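Local atomic coordinates of proto-oncogene tyrosine-protein kinase receptor Ret (Danio rerio, PDB entry 7AMK), a protein that acts as a receptor tyrosine kinase whose calcium-binding, cadherin-like extracellular domains take part in recognising GDNF together with the co-receptor GFR alpha 1. Residues 233-238 and 262-267; 277-282 and 339-344; 240-245 and 257-262. The protein carries 4 engineered substitutions. One frame throughout, in Å; residues are numbered along the deposited sequence.

All three contacts lie in the third cadherin-like domain. Contact 2 is the most enclosed, with half of its touching residues buried; contact 1 buries Asp263 but leaves Arg264 and Gln237 exposed; contact 3 buries Leu259, Val244 and Gly257 and has no fully exposed partner. Contacts 1 and 2 meet at one calcium ion, bound by Asp263 and Asp265 from the first and Asn277 and Asp341 from the second, so metal bonds join antiparallel backbone pairing there. Contact 3, about 15 Å from contact 1 centre to centre, relies on van der Waals packing between two sheets. Strand 255-263 serves contacts 1 and 3. Sugars border contacts 2 and 3 outside, whereas Leu279 and Val261 link them inside.

Contact 1. Residues 233-238 and 262-267; sequences SPYVQG and YDRDTT. Engineered in segment 233-238: Gln237 (natural residue Asn). With CA (calcium ion), chain N; CA (calcium ion), chain M.
The Ser233 backbone passes Asp263 OD2, and a water links Ser233 O to Arg264 N, donating to the first at 2.9 Å and accepting from the second. At Pro234 the backbones come close, with a CA-H...O contact of 3.2 Å from Pro234 CA to Tyr262 O. The proline ring lies side by side with the Asp263 side chain and also packs on Val261. Tyr235 makes the strand pairing: Tyr235 N donates to Tyr262 O at 3.0 Å, and Tyr262 N returns a nearly straight bond to Tyr235 O at 2.9 Å. Tyr235 CG stands between the backbone N and the carbonyl carbon (chi1 63°), and the ring lies beside Tyr262, whose CB sits over one face, 3.7 Å from Tyr235 CZ. The two rings meet obliquely, with planes 33° apart. Farther out, the Tyr235 hydroxyl rests over a face of the Arg264 guanidinium, OH to NH2 3.6 Å. Gln237, an engineered residue, brings its CB to 3.8 Å from Tyr262 CE1 and holds OE1 above the rim of that ring. At the end of the strand, Asp263 grips one calcium ion with both carboxylate oxygens while OD1 also accepts from Asp265 N, an Asx turn. Asp265 bridges two ions, OD2 on the first and OD1 on the second, and Asp230, Asn232, Asn277 and Asp341 complete the first site. Asp263-Arg264-Asp265 thus matches the DXD motif of cadherins, at the calcium-filled junction between successive domains.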
loop_
_atom_site.group_PDB
_atom_site.type_symbol
_atom_site.label_atom_id
_atom_site.label_comp_id
_atom_site.label_asym_id
_atom_site.label_seq_id
_atom_site.Cartn_x
_atom_site.Cartn_y
_atom_site.Cartn_z
ATOM N N SER A 233 -5.765 -28.730 -11.537
ATOM C CA SER A 233 -5.392 -27.561 -12.307
ATOM C C SER A 233 -5.832 -26.281 -11.607
ATOM O O SER A 233 -6.805 -26.278 -10.848
ATOM C CB SER A 233 -6.014 -27.610 -13.692
ATOM O OG SER A 233 -7.403 -27.824 -13.597
ATOM N N PRO A 234 -5.107 -25.194 -11.847
ATOM C CA PRO A 234 -5.499 -23.903 -11.286
ATOM C C PRO A 234 -6.785 -23.396 -11.912
ATOM O O PRO A 234 -7.158 -23.774 -13.019
ATOM C CB PRO A 234 -4.318 -23.007 -11.634
ATOM C CG PRO A 234 -3.729 -23.640 -12.855
ATOM C CD PRO A 234 -3.866 -25.105 -12.629
ATOM N N TYR A 235 -7.482 -22.535 -11.172
ATOM C CA TYR A 235 -8.759 -21.996 -11.638
ATOM C C TYR A 235 -9.017 -20.648 -10.968
ATOM O O TYR A 235 -8.485 -20.337 -9.888
ATOM C CB TYR A 235 -9.928 -22.948 -11.349
ATOM C CG TYR A 235 -10.167 -23.198 -9.855
ATOM C CD1 TYR A 235 -9.474 -24.197 -9.183
ATOM C CD2 TYR A 235 -11.087 -22.437 -9.125
ATOM C CE1 TYR A 235 -9.690 -24.440 -7.800
ATOM C CE2 TYR A 235 -11.303 -22.671 -7.758
ATOM C CZ TYR A 235 -10.604 -23.671 -7.105
ATOM O OH TYR A 235 -10.812 -23.904 -5.764
ATOM N N VAL A 236 -9.854 -19.874 -11.603
ATOM C CA VAL A 236 -10.285 -18.603 -11.045
ATOM C C VAL A 236 -11.666 -18.790 -10.453
ATOM O O VAL A 236 -12.433 -19.673 -10.859
ATOM C CB VAL A 236 -10.283 -17.474 -12.093
ATOM C CG1 VAL A 236 -8.862 -17.127 -12.452
ATOM C CG2 VAL A 236 -11.036 -17.929 -13.322
ATOM N N GLN A 237 -11.968 -17.972 -9.462
ATOM C CA GLN A 237 -13.277 -17.945 -8.841
ATOM C C GLN A 237 -13.942 -16.657 -9.300
ATOM O O GLN A 237 -13.479 -15.557 -8.973
ATOM C CB GLN A 237 -13.163 -18.031 -7.325
ATOM C CG GLN A 237 -14.481 -18.302 -6.635
ATOM C CD GLN A 237 -14.305 -19.080 -5.348
ATOM O OE1 GLN A 237 -13.180 -19.418 -4.970
ATOM N NE2 GLN A 237 -15.415 -19.377 -4.667
ATOM N N GLY A 238 -14.983 -16.796 -10.092
ATOM C CA GLY A 238 -15.686 -15.636 -10.620
ATOM C C GLY A 238 -15.074 -15.175 -11.934
ATOM O O GLY A 238 -15.092 -15.919 -12.919
ATOM N N TYR A 262 -6.531 -20.176 -7.779
ATOM C CA TYR A 262 -6.557 -21.180 -6.733
ATOM C C TYR A 262 -6.131 -22.533 -7.278
ATOM O O TYR A 262 -6.384 -22.864 -8.441
ATOM C CB TYR A 262 -7.951 -21.296 -6.098
ATOM C CG TYR A 262 -8.472 -19.963 -5.607
ATOM C CD1 TYR A 262 -9.150 -19.095 -6.466
ATOM C CD2 TYR A 262 -8.266 -19.555 -4.293
ATOM C CE1 TYR A 262 -9.619 -17.861 -6.012
ATOM C CE2 TYR A 262 -8.719 -18.342 -3.842
ATOM C CZ TYR A 262 -9.397 -17.492 -4.689
ATOM O OH TYR A 262 -9.843 -16.276 -4.197
ATOM N N ASP A 263 -5.472 -23.309 -6.420
ATOM C CA ASP A 263 -5.016 -24.645 -6.797
ATOM C C ASP A 263 -5.139 -25.533 -5.566
ATOM O O ASP A 263 -4.574 -25.216 -4.515
ATOM C CB ASP A 263 -3.568 -24.597 -7.318
ATOM C CG ASP A 263 -3.148 -25.871 -8.034
ATOM O OD1 ASP A 263 -3.389 -26.969 -7.513
ATOM O OD2 ASP A 263 -2.562 -25.773 -9.126
ATOM N N ARG A 264 -5.892 -26.629 -5.683
ATOM C CA ARG A 264 -6.123 -27.478 -4.519
ATOM C C ARG A 264 -4.875 -28.220 -4.064
ATOM O O ARG A 264 -4.834 -28.684 -2.915
ATOM C CB ARG A 264 -7.248 -28.468 -4.810
ATOM C CG ARG A 264 -8.563 -27.756 -5.049
ATOM C CD ARG A 264 -9.744 -28.711 -5.150
ATOM N NE ARG A 264 -10.980 -27.957 -5.358
ATOM C CZ ARG A 264 -11.714 -27.414 -4.393
ATOM N NH1 ARG A 264 -11.392 -27.549 -3.115
ATOM N NH2 ARG A 264 -12.801 -26.715 -4.721
ATOM N N ASP A 265 -3.868 -28.339 -4.923
ATOM C CA ASP A 265 -2.608 -28.962 -4.548
ATOM C C ASP A 265 -1.792 -28.046 -3.629
ATOM O O ASP A 265 -1.911 -26.817 -3.659
ATOM C CB ASP A 265 -1.787 -29.300 -5.792
ATOM C CG ASP A 265 -2.509 -30.246 -6.724
ATOM O OD1 ASP A 265 -3.135 -31.203 -6.223
ATOM O OD2 ASP A 265 -2.476 -30.031 -7.959
ATOM N N THR A 266 -0.951 -28.664 -2.807
ATOM C CA THR A 266 -0.038 -27.955 -1.921
ATOM C C THR A 266 1.237 -27.565 -2.655
ATOM O O THR A 266 1.583 -28.116 -3.703
ATOM C CB THR A 266 0.341 -28.821 -0.705
ATOM O OG1 THR A 266 1.232 -29.858 -1.125
ATOM C CG2 THR A 266 -0.897 -29.448 -0.090
ATOM N N THR A 267 1.943 -26.607 -2.071
ATOM C CA THR A 267 3.162 -26.028 -2.584
ATOM C C THR A 267 4.040 -25.721 -1.381
ATOM O O THR A 267 3.529 -25.255 -0.352
ATOM C CB THR A 267 2.931 -24.722 -3.363
ATOM O OG1 THR A 267 1.959 -24.927 -4.394
ATOM C CG2 THR A 267 4.250 -24.265 -3.996
HETATM CA CA CA N . -1.919 -28.104 -9.266
HETATM CA CA CA M . -2.833 -33.327 -5.186
HETATM O O HOH W 1 -7.582 -27.029 -8.107
#

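Contact 2. Residues 277-282 and 339-344; sequences NKLVGT and VNDTTF. With CA (calcium ion), chain N; NAG (2-acetamido-2-deoxy-beta-D-glucopyranose), chain E.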
loop_
_atom_site.group_PDB
_atom_site.type_symbol
_atom_site.label_atom_id
_atom_site.label_comp_id
_atom_site.label_asym_id
_atom_site.label_seq_id
_atom_site.Cartn_x
_atom_site.Cartn_y
_atom_site.Cartn_z
ATOM N N ASN A 277 4.038 -28.367 -8.957
ATOM C CA ASN A 277 2.910 -27.470 -8.753
ATOM C C ASN A 277 3.287 -26.017 -8.925
ATOM O O ASN A 277 2.527 -25.138 -8.537
ATOM C CB ASN A 277 2.267 -27.647 -7.380
ATOM C CG ASN A 277 0.804 -27.361 -7.417
ATOM O OD1 ASN A 277 0.131 -27.755 -8.351
ATOM N ND2 ASN A 277 0.300 -26.643 -6.425
ATOM N N LYS A 278 4.453 -25.747 -9.481
ATOM C CA LYS A 278 4.838 -24.383 -9.784
ATOM C C LYS A 278 3.990 -23.861 -10.938
ATOM O O LYS A 278 3.863 -24.518 -11.978
ATOM C CB LYS A 278 6.322 -24.341 -10.134
ATOM C CG LYS A 278 6.874 -22.958 -10.411
ATOM C CD LYS A 278 8.348 -23.084 -10.808
ATOM C CE LYS A 278 8.918 -21.778 -11.332
ATOM N NZ LYS A 278 10.322 -21.962 -11.832
ATOM N N LEU A 279 3.416 -22.672 -10.760
ATOM C CA LEU A 279 2.764 -21.957 -11.854
ATOM C C LEU A 279 3.726 -20.912 -12.419
ATOM O O LEU A 279 4.206 -20.050 -11.682
ATOM C CB LEU A 279 1.472 -21.270 -11.394
ATOM C CG LEU A 279 0.408 -22.100 -10.680
ATOM C CD1 LEU A 279 -0.822 -21.219 -10.345
ATOM C CD2 LEU A 279 0.047 -23.265 -11.560
ATOM N N VAL A 280 3.978 -20.975 -13.721
ATOM C CA VAL A 280 4.787 -19.993 -14.438
ATOM C C VAL A 280 3.856 -19.176 -15.325
ATOM O O VAL A 280 3.003 -19.742 -16.020
ATOM C CB VAL A 280 5.890 -20.660 -15.280
ATOM C CG1 VAL A 280 6.685 -21.653 -14.450
ATOM C CG2 VAL A 280 5.292 -21.333 -16.505
ATOM N N GLY A 281 4.022 -17.851 -15.297
ATOM C CA GLY A 281 3.218 -16.943 -16.100
ATOM C C GLY A 281 3.970 -16.386 -17.295
ATOM O O GLY A 281 5.205 -16.408 -17.324
ATOM N N THR A 282 3.244 -15.898 -18.299
ATOM C CA THR A 282 3.878 -15.292 -19.466
ATOM C C THR A 282 2.991 -14.170 -19.985
ATOM O O THR A 282 1.819 -14.400 -20.288
ATOM C CB THR A 282 4.122 -16.332 -20.561
ATOM O OG1 THR A 282 2.883 -16.971 -20.884
ATOM C CG2 THR A 282 5.116 -17.375 -20.090
ATOM N N VAL A 339 -1.256 -18.296 -17.252
ATOM C CA VAL A 339 -0.763 -18.965 -16.054
ATOM C C VAL A 339 -0.755 -20.468 -16.313
ATOM O O VAL A 339 -1.803 -21.075 -16.557
ATOM C CB VAL A 339 -1.620 -18.628 -14.827
ATOM C CG1 VAL A 339 -1.248 -19.548 -13.685
ATOM C CG2 VAL A 339 -1.433 -17.162 -14.407
ATOM N N ASN A 340 0.417 -21.085 -16.239
ATOM C CA ASN A 340 0.589 -22.479 -16.643
ATOM C C ASN A 340 1.079 -23.301 -15.448
ATOM O O ASN A 340 2.166 -23.045 -14.927
ATOM C CB ASN A 340 1.565 -22.540 -17.814
ATOM C CG ASN A 340 1.747 -23.924 -18.389
ATOM O OD1 ASN A 340 1.382 -24.930 -17.791
ATOM N ND2 ASN A 340 2.334 -23.970 -19.587
ATOM N N ASP A 341 0.260 -24.257 -14.999
ATOM C CA ASP A 341 0.665 -25.271 -14.024
ATOM C C ASP A 341 1.530 -26.299 -14.743
ATOM O O ASP A 341 1.020 -27.217 -15.388
ATOM C CB ASP A 341 -0.559 -25.931 -13.399
ATOM C CG ASP A 341 -0.196 -26.933 -12.277
ATOM O OD1 ASP A 341 0.996 -27.332 -12.135
ATOM O OD2 ASP A 341 -1.140 -27.303 -11.533
ATOM N N THR A 342 2.849 -26.175 -14.592
ATOM C CA THR A 342 3.773 -26.860 -15.494
ATOM C C THR A 342 3.717 -28.375 -15.341
ATOM O O THR A 342 3.755 -29.103 -16.336
ATOM C CB THR A 342 5.193 -26.360 -15.245
ATOM O OG1 THR A 342 5.491 -26.504 -13.845
ATOM C CG2 THR A 342 5.310 -24.880 -15.658
ATOM N N THR A 343 3.661 -28.866 -14.112
ATOM C CA THR A 343 3.667 -30.297 -13.837
ATOM C C THR A 343 2.262 -30.893 -13.781
ATOM O O THR A 343 2.116 -32.041 -13.348
ATOM C CB THR A 343 4.400 -30.591 -12.517
ATOM O OG1 THR A 343 3.850 -29.785 -11.477
ATOM C CG2 THR A 343 5.874 -30.268 -12.630
ATOM N N PHE A 344 1.225 -30.151 -14.173
ATOM C CA PHE A 344 -0.095 -30.764 -14.242
ATOM C C PHE A 344 -0.210 -31.581 -15.531
ATOM O O PHE A 344 -0.039 -31.024 -16.622
ATOM C CB PHE A 344 -1.197 -29.720 -14.174
ATOM C CG PHE A 344 -2.577 -30.313 -14.279
ATOM C CD1 PHE A 344 -3.183 -30.903 -13.172
ATOM C CD2 PHE A 344 -3.257 -30.314 -15.490
ATOM C CE1 PHE A 344 -4.453 -31.467 -13.276
ATOM C CE2 PHE A 344 -4.521 -30.861 -15.591
ATOM C CZ PHE A 344 -5.120 -31.446 -14.490
HETATM CA CA CA N . -1.919 -28.104 -9.266
HETATM C C1 NAG E . 2.637 -25.181 -20.287
HETATM C C2 NAG E . 2.728 -25.001 -21.806
HETATM C C3 NAG E . 3.137 -26.319 -22.468
HETATM C C4 NAG E . 4.371 -26.929 -21.814
HETATM C C5 NAG E . 4.214 -26.976 -20.294
HETATM C C6 NAG E . 5.462 -27.420 -19.555
HETATM C C7 NAG E . 1.260 -23.380 -22.954
HETATM C C8 NAG E . 2.475 -22.510 -23.113
HETATM N N2 NAG E . 1.449 -24.554 -22.337
HETATM O O3 NAG E . 3.364 -26.109 -23.859
HETATM O O4 NAG E . 4.467 -28.279 -22.250
HETATM O O5 NAG E . 3.876 -25.679 -19.789
HETATM O O6 NAG E . 6.645 -27.333 -20.339
HETATM O O7 NAG E . 0.156 -23.036 -23.368
#
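Asn277 and Asp341 share a calcium ion, bound by Asn277 OD1 at 2.3 Å and by Asp341 OD2 at 2.5 Å. The amide and carboxylate planes are turned 68° apart, and Asn277 ND2 probably hydrogen-bonds to Thr267 OG1, consistent with OD1 being the atom turned to the metal. Behind it, Asn277 N donates to Thr343 OG1 at 2.9 Å; that hydroxyl is also hydrogen-bonded to Asp230 OD2, whose partner oxygen OD1 binds the calcium. Lys278 O is gripped twice by one residue, by the backbone N of Thr342 and by Thr342 OG1 at 3.2 Å. Regular pairing follows, with Val280 and Asn340 exchanging two backbone hydrogen bonds. On the inner face Leu279 CD2 presses on the Asp341 backbone, 3.2 Å from its CA, while Leu279 CD1 meets Val339 CG1 at 3.8 Å. On the other face Val280 CG2 touches Thr342 CG2 at 3.6 Å, the two side chains crossing at about a right angle. There too Asn340 carries an N-linked sugar on ND2. A type I turn from Asp341 to Phe344 follows strand 331-341. Inner strand and edge strand 279-283 thus meet at the calcium-binding end of a cadherin-like sandwich.

Contact 3. Residues 240-245 and 257-262; sequences DTEDVL and GTLFVY. With FUC (alpha-L-fucopyranose), chain F.
Where the two sheets of the cadherin-like sandwich come together, Glu242 and Leu259 touch across the seam. Strand 241-246 pairs parallel with strand 350-359 in one sheet, while strand 255-263 belongs to the other; strand 235-236 has already paired with that second sheet, so the chain switches sheets as the first strand of cadherin and immunoglobulin-like folds commonly does. Glu242 CB lies 3.8 Å from Leu259 CD2, and the other branch, Leu259 CD1, reaches Asp240 O at 3.6 Å. Leu259 also packs on Leu353 and Phe355 of the facing sheet. The Glu242 chain bends at chi2 (72°), bringing CD round toward the Thr258 backbone, while its CG rests 4.0 Å from Gly257 CA. From the next inward-facing position Val244 CG2 comes to 4.1 Å from Gly257 CA. A side chain on Gly257 would clash with that methyl, so glycine allows this close approach. An alanine at Glu242 would keep the CB contact with Leu259 but would probably open a gap beside Gly257 and Thr258 where CG and the carboxylate now lie. On the outer side, Asp243 OD2 lies 3.6 Å from C3 of a fucose and Asp243 OD1 hydrogen-bonds to Asn356 ND2. No contact between the strands is a hydrogen bond: methyls, methylenes and a glycine CA make most of it, with the Glu242 carboxylate beside the Thr258 backbone, while pairing within each sheet supplies the directional bonds.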
loop_
_atom_site.group_PDB
_atom_site.type_symbol
_atom_site.label_atom_id
_atom_site.label_comp_id
_atom_site.label_asym_id
_atom_site.label_seq_id
_atom_site.Cartn_x
_atom_site.Cartn_y
_atom_site.Cartn_z
ATOM N N ASP A 240 -12.170 -13.775 -14.669
ATOM C CA ASP A 240 -10.771 -13.888 -15.036
ATOM C C ASP A 240 -10.204 -12.561 -15.508
ATOM O O ASP A 240 -9.070 -12.518 -15.993
ATOM C CB ASP A 240 -10.572 -14.960 -16.112
ATOM C CG ASP A 240 -11.295 -14.636 -17.422
ATOM O OD1 ASP A 240 -11.151 -13.507 -17.942
ATOM O OD2 ASP A 240 -11.990 -15.535 -17.947
ATOM N N THR A 241 -10.961 -11.481 -15.363
ATOM C CA THR A 241 -10.593 -10.179 -15.900
ATOM C C THR A 241 -10.665 -9.123 -14.808
ATOM O O THR A 241 -11.585 -9.114 -13.989
ATOM C CB THR A 241 -11.512 -9.788 -17.070
ATOM O OG1 THR A 241 -11.288 -10.689 -18.161
ATOM C CG2 THR A 241 -11.238 -8.354 -17.523
ATOM N N GLU A 242 -9.690 -8.235 -14.799
ATOM C CA GLU A 242 -9.627 -7.152 -13.837
ATOM C C GLU A 242 -9.545 -5.844 -14.610
ATOM O O GLU A 242 -8.690 -5.694 -15.492
ATOM C CB GLU A 242 -8.428 -7.334 -12.903
ATOM C CG GLU A 242 -8.287 -6.258 -11.840
ATOM C CD GLU A 242 -9.341 -6.369 -10.758
ATOM O OE1 GLU A 242 -10.317 -7.128 -10.951
ATOM O OE2 GLU A 242 -9.185 -5.699 -9.715
ATOM N N ASP A 243 -10.451 -4.915 -14.302
ATOM C CA ASP A 243 -10.433 -3.586 -14.905
ATOM C C ASP A 243 -9.462 -2.696 -14.143
ATOM O O ASP A 243 -9.553 -2.564 -12.917
ATOM C CB ASP A 243 -11.832 -2.970 -14.901
ATOM C CG ASP A 243 -12.780 -3.611 -15.928
ATOM O OD1 ASP A 243 -12.350 -4.474 -16.721
ATOM O OD2 ASP A 243 -13.975 -3.238 -15.939
ATOM N N VAL A 244 -8.518 -2.101 -14.865
ATOM C CA VAL A 244 -7.489 -1.253 -14.273
ATOM C C VAL A 244 -7.552 0.133 -14.896
ATOM O O VAL A 244 -7.575 0.276 -16.127
ATOM C CB VAL A 244 -6.090 -1.857 -14.453
ATOM C CG1 VAL A 244 -5.037 -0.778 -14.200
ATOM C CG2 VAL A 244 -5.916 -3.049 -13.521
ATOM N N LEU A 245 -7.576 1.151 -14.043
ATOM C CA LEU A 245 -7.507 2.544 -14.455
ATOM C C LEU A 245 -6.200 3.124 -13.948
ATOM O O LEU A 245 -5.892 3.012 -12.757
ATOM C CB LEU A 245 -8.696 3.352 -13.919
ATOM C CG LEU A 245 -8.706 4.838 -14.340
ATOM C CD1 LEU A 245 -8.817 4.989 -15.854
ATOM C CD2 LEU A 245 -9.781 5.677 -13.636
ATOM N N GLY A 257 -4.190 -3.669 -9.696
ATOM C CA GLY A 257 -5.183 -4.706 -9.869
ATOM C C GLY A 257 -4.681 -5.990 -9.264
ATOM O O GLY A 257 -3.472 -6.205 -9.130
ATOM N N THR A 258 -5.624 -6.843 -8.883
ATOM C CA THR A 258 -5.253 -8.105 -8.265
ATOM C C THR A 258 -6.199 -9.193 -8.735
ATOM O O THR A 258 -7.419 -9.055 -8.602
ATOM C CB THR A 258 -5.274 -8.002 -6.738
ATOM O OG1 THR A 258 -4.425 -6.915 -6.332
ATOM C CG2 THR A 258 -4.781 -9.305 -6.112
ATOM N N LEU A 259 -5.632 -10.266 -9.284
ATOM C CA LEU A 259 -6.385 -11.456 -9.651
ATOM C C LEU A 259 -5.884 -12.650 -8.843
ATOM O O LEU A 259 -4.672 -12.843 -8.669
ATOM C CB LEU A 259 -6.285 -11.738 -11.156
ATOM C CG LEU A 259 -7.106 -10.857 -12.102
ATOM C CD1 LEU A 259 -6.811 -11.183 -13.561
ATOM C CD2 LEU A 259 -8.598 -10.995 -11.828
ATOM N N PHE A 260 -6.829 -13.442 -8.350
ATOM C CA PHE A 260 -6.561 -14.594 -7.503
ATOM C C PHE A 260 -6.768 -15.867 -8.304
ATOM O O PHE A 260 -7.781 -16.011 -8.995
ATOM C CB PHE A 260 -7.477 -14.600 -6.274
ATOM C CG PHE A 260 -7.192 -13.485 -5.309
ATOM C CD1 PHE A 260 -6.173 -13.606 -4.381
ATOM C CD2 PHE A 260 -7.914 -12.312 -5.359
ATOM C CE1 PHE A 260 -5.895 -12.573 -3.497
ATOM C CE2 PHE A 260 -7.643 -11.277 -4.486
ATOM C CZ PHE A 260 -6.631 -11.408 -3.548
ATOM N N VAL A 261 -5.809 -16.785 -8.205
ATOM C CA VAL A 261 -5.892 -18.095 -8.833
ATOM C C VAL A 261 -5.725 -19.129 -7.735
ATOM O O VAL A 261 -4.881 -18.962 -6.850
ATOM C CB VAL A 261 -4.830 -18.262 -9.946
ATOM C CG1 VAL A 261 -4.639 -19.733 -10.310
ATOM C CG2 VAL A 261 -5.218 -17.404 -11.161
ATOM N N TYR A 262 -6.531 -20.176 -7.779
ATOM C CA TYR A 262 -6.557 -21.180 -6.733
ATOM C C TYR A 262 -6.131 -22.533 -7.278
ATOM O O TYR A 262 -6.384 -22.864 -8.441
ATOM C CB TYR A 262 -7.951 -21.296 -6.098
ATOM C CG TYR A 262 -8.472 -19.963 -5.607
ATOM C CD1 TYR A 262 -9.150 -19.095 -6.466
ATOM C CD2 TYR A 262 -8.266 -19.555 -4.293
ATOM C CE1 TYR A 262 -9.619 -17.861 -6.012
ATOM C CE2 TYR A 262 -8.719 -18.342 -3.842
ATOM C CZ TYR A 262 -9.397 -17.492 -4.689
ATOM O OH TYR A 262 -9.843 -16.276 -4.197
HETATM C C1 FUC F . -14.408 1.607 -17.391
HETATM C C2 FUC F . -15.585 1.289 -16.466
HETATM C C3 FUC F . -15.225 0.118 -15.528
HETATM C C4 FUC F . -13.950 0.449 -14.737
HETATM C C5 FUC F . -12.831 0.885 -15.704
HETATM C C6 FUC F . -11.618 1.447 -14.989
HETATM O O2 FUC F . -16.761 1.019 -17.213
HETATM O O3 FUC F . -16.262 -0.130 -14.581
HETATM O O4 FUC F . -14.209 1.483 -13.791
HETATM O O5 FUC F . -13.265 1.902 -16.632
#